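Local coordinates for protein oxalate--CoA ligase (Arabidopsis thaliana, PDB 5IE2) that belongs to the acyl-activating, AMP-binding enzymes of the ANL superfamily and binds adenosine-5'-triphosphate between its large N-terminal and small C-terminal portions, at residues G238-T243 with Q265-R270. Sequence-based numbering, arbitrary orientation.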
loop_
_atom_site.group_PDB
_atom_site.type_symbol
_atom_site.label_atom_id
_atom_site.label_comp_id
_atom_site.label_asym_id
_atom_site.label_seq_id
_atom_site.Cartn_x
_atom_site.Cartn_y
_atom_site.Cartn_z
ATOM N N GLY A 238 13.699 10.407 -3.199
ATOM C CA GLY A 238 12.323 10.515 -2.747
ATOM C C GLY A 238 11.307 9.631 -3.449
ATOM O O GLY A 238 10.061 9.839 -3.281
ATOM N N ARG A 239 11.817 8.672 -4.232
ATOM C CA ARG A 239 10.992 7.684 -4.939
ATOM C C ARG A 239 11.827 6.449 -5.275
ATOM O O ARG A 239 13.053 6.489 -5.235
ATOM C CB ARG A 239 10.401 8.279 -6.233
ATOM C CG ARG A 239 11.451 8.435 -7.261
ATOM C CD ARG A 239 10.997 9.216 -8.485
ATOM N NE ARG A 239 12.179 9.531 -9.295
ATOM C CZ ARG A 239 12.857 10.681 -9.250
ATOM N NH1 ARG A 239 12.463 11.671 -8.460
ATOM N NH2 ARG A 239 13.929 10.845 -10.017
ATOM N N PHE A 240 11.164 5.354 -5.616
ATOM C CA PHE A 240 11.870 4.127 -5.975
ATOM C C PHE A 240 12.768 4.348 -7.171
ATOM O O PHE A 240 12.351 4.991 -8.142
ATOM C CB PHE A 240 10.852 3.035 -6.277
ATOM C CG PHE A 240 11.444 1.798 -6.911
ATOM C CD1 PHE A 240 12.320 0.993 -6.217
ATOM C CD2 PHE A 240 11.146 1.497 -8.233
ATOM C CE1 PHE A 240 12.839 -0.152 -6.838
ATOM C CE2 PHE A 240 11.671 0.360 -8.847
ATOM C CZ PHE A 240 12.511 -0.439 -8.152
ATOM N N SER A 241 13.989 3.823 -7.105
ATOM C CA SER A 241 14.896 3.769 -8.257
ATOM C C SER A 241 15.427 2.357 -8.404
ATOM O O SER A 241 15.967 1.828 -7.443
ATOM C CB SER A 241 16.098 4.743 -8.063
ATOM O OG SER A 241 17.193 4.412 -8.915
ATOM N N ALA A 242 15.280 1.730 -9.559
ATOM C CA ALA A 242 15.812 0.364 -9.668
ATOM C C ALA A 242 17.354 0.347 -9.546
ATOM O O ALA A 242 17.968 -0.630 -9.093
ATOM C CB ALA A 242 15.380 -0.282 -10.979
ATOM N N THR A 243 17.988 1.443 -9.927
ATOM C CA THR A 243 19.450 1.445 -9.934
ATOM C C THR A 243 20.025 1.630 -8.540
ATOM O O THR A 243 21.118 1.152 -8.272
ATOM C CB THR A 243 20.008 2.525 -10.902
ATOM O OG1 THR A 243 19.626 3.824 -10.459
ATOM C CG2 THR A 243 19.414 2.334 -12.221
ATOM N N GLN A 265 8.501 -6.863 -10.421
ATOM C CA GLN A 265 8.877 -7.178 -11.828
ATOM C C GLN A 265 9.985 -6.255 -12.329
ATOM O O GLN A 265 10.906 -6.719 -13.045
ATOM C CB GLN A 265 7.666 -7.087 -12.753
ATOM C CG GLN A 265 6.702 -8.289 -12.569
ATOM C CD GLN A 265 5.360 -8.050 -13.232
ATOM O OE1 GLN A 265 4.577 -7.187 -12.787
ATOM N NE2 GLN A 265 5.073 -8.810 -14.321
ATOM N N ILE A 266 9.897 -4.976 -11.994
ATOM C CA ILE A 266 11.007 -4.063 -12.372
ATOM C C ILE A 266 12.355 -4.452 -11.726
ATOM O O ILE A 266 13.426 -4.400 -12.384
ATOM C CB ILE A 266 10.640 -2.597 -12.008
ATOM C CG1 ILE A 266 9.467 -2.183 -12.885
ATOM C CG2 ILE A 266 11.857 -1.648 -12.159
ATOM C CD1 ILE A 266 8.846 -0.858 -12.564
ATOM N N ILE A 267 12.311 -4.851 -10.449
ATOM C CA ILE A 267 13.507 -5.300 -9.714
ATOM C C ILE A 267 14.065 -6.568 -10.350
ATOM O O ILE A 267 15.288 -6.739 -10.483
ATOM C CB ILE A 267 13.150 -5.544 -8.249
ATOM C CG1 ILE A 267 12.855 -4.185 -7.573
ATOM C CG2 ILE A 267 14.252 -6.346 -7.500
ATOM C CD1 ILE A 267 12.177 -4.350 -6.131
ATOM N N LEU A 268 13.167 -7.463 -10.772
ATOM C CA LEU A 268 13.614 -8.692 -11.481
ATOM C C LEU A 268 14.242 -8.385 -12.837
ATOM O O LEU A 268 15.274 -8.978 -13.195
ATOM C CB LEU A 268 12.472 -9.663 -11.690
ATOM C CG LEU A 268 12.124 -10.438 -10.407
ATOM C CD1 LEU A 268 10.821 -11.207 -10.652
ATOM C CD2 LEU A 268 13.229 -11.404 -10.053
ATOM N N ASP A 269 13.638 -7.464 -13.572
ATOM C CA ASP A 269 14.208 -7.037 -14.863
ATOM C C ASP A 269 15.642 -6.497 -14.653
ATOM O O ASP A 269 16.584 -6.768 -15.465
ATOM C CB ASP A 269 13.383 -5.918 -15.520
ATOM C CG ASP A 269 12.017 -6.389 -16.105
ATOM O OD1 ASP A 269 11.798 -7.605 -16.367
ATOM O OD2 ASP A 269 11.156 -5.488 -16.313
ATOM N N ARG A 270 15.793 -5.666 -13.624
ATOM C CA ARG A 270 17.102 -5.085 -13.323
ATOM C C ARG A 270 18.103 -6.199 -12.967
ATOM O O ARG A 270 19.315 -6.153 -13.336
ATOM C CB ARG A 270 16.971 -4.048 -12.205
ATOM C CG ARG A 270 18.286 -3.569 -11.592
ATOM C CD ARG A 270 19.009 -2.618 -12.528
ATOM N NE ARG A 270 20.253 -2.133 -11.944
ATOM C CZ ARG A 270 21.077 -1.284 -12.555
ATOM N NH1 ARG A 270 20.778 -0.831 -13.761
ATOM N NH2 ARG A 270 22.210 -0.919 -11.963
HETATM O O HOH W 1 22.771 -1.003 -8.910
#
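Phe240 is the main bump on the 238-243 side. Its CG stands anti to the backbone N (chi1 169°), which drives the ring tip at helix 261-273. There the ring meets the isoleucines of two successive helix positions. Ile266 puts its CG2 methyl at the ring edge, near the ring plane, 3.9 Å from Phe240 CE2. Phe240 CZ rests 3.8 Å from Ile267 CG1, where the two side chains cross obliquely.

Ile266 CG2 is itself a small knob against the notch where the ring edge and the Ala242 methyl meet, 4.0 Å from Ala242 CB. One turn further on, Arg270 bends at chi2 (75°) and runs past the Ala242 carbonyl. Thr243 then lays its CG2 methyl over one guanidinium face, 3.8 Å from Arg270 NH1. The polar link is indirect: one water donates to Thr243 O and accepts from Arg270 NH2. Ser241 starts its side chain away from helix 261-273 and N-caps helix 242-251; its OG accepts a weak bond from Thr243 N (3.2 Å) and a hydrogen bond from Thr244 N.

Within the AMP-binding part, the contact joins the start of helix 242-251 to the flank of helix 261-273, with edge strand 256-259 between them in sequence. Phe245 of helix 242-251 touches both Phe240 and Ile267. Ile267 and Leu268 pack on helix 294-304, while Gln265 hydrogen-bonds to Gln438 of strand 436-446 in the C-terminal family region.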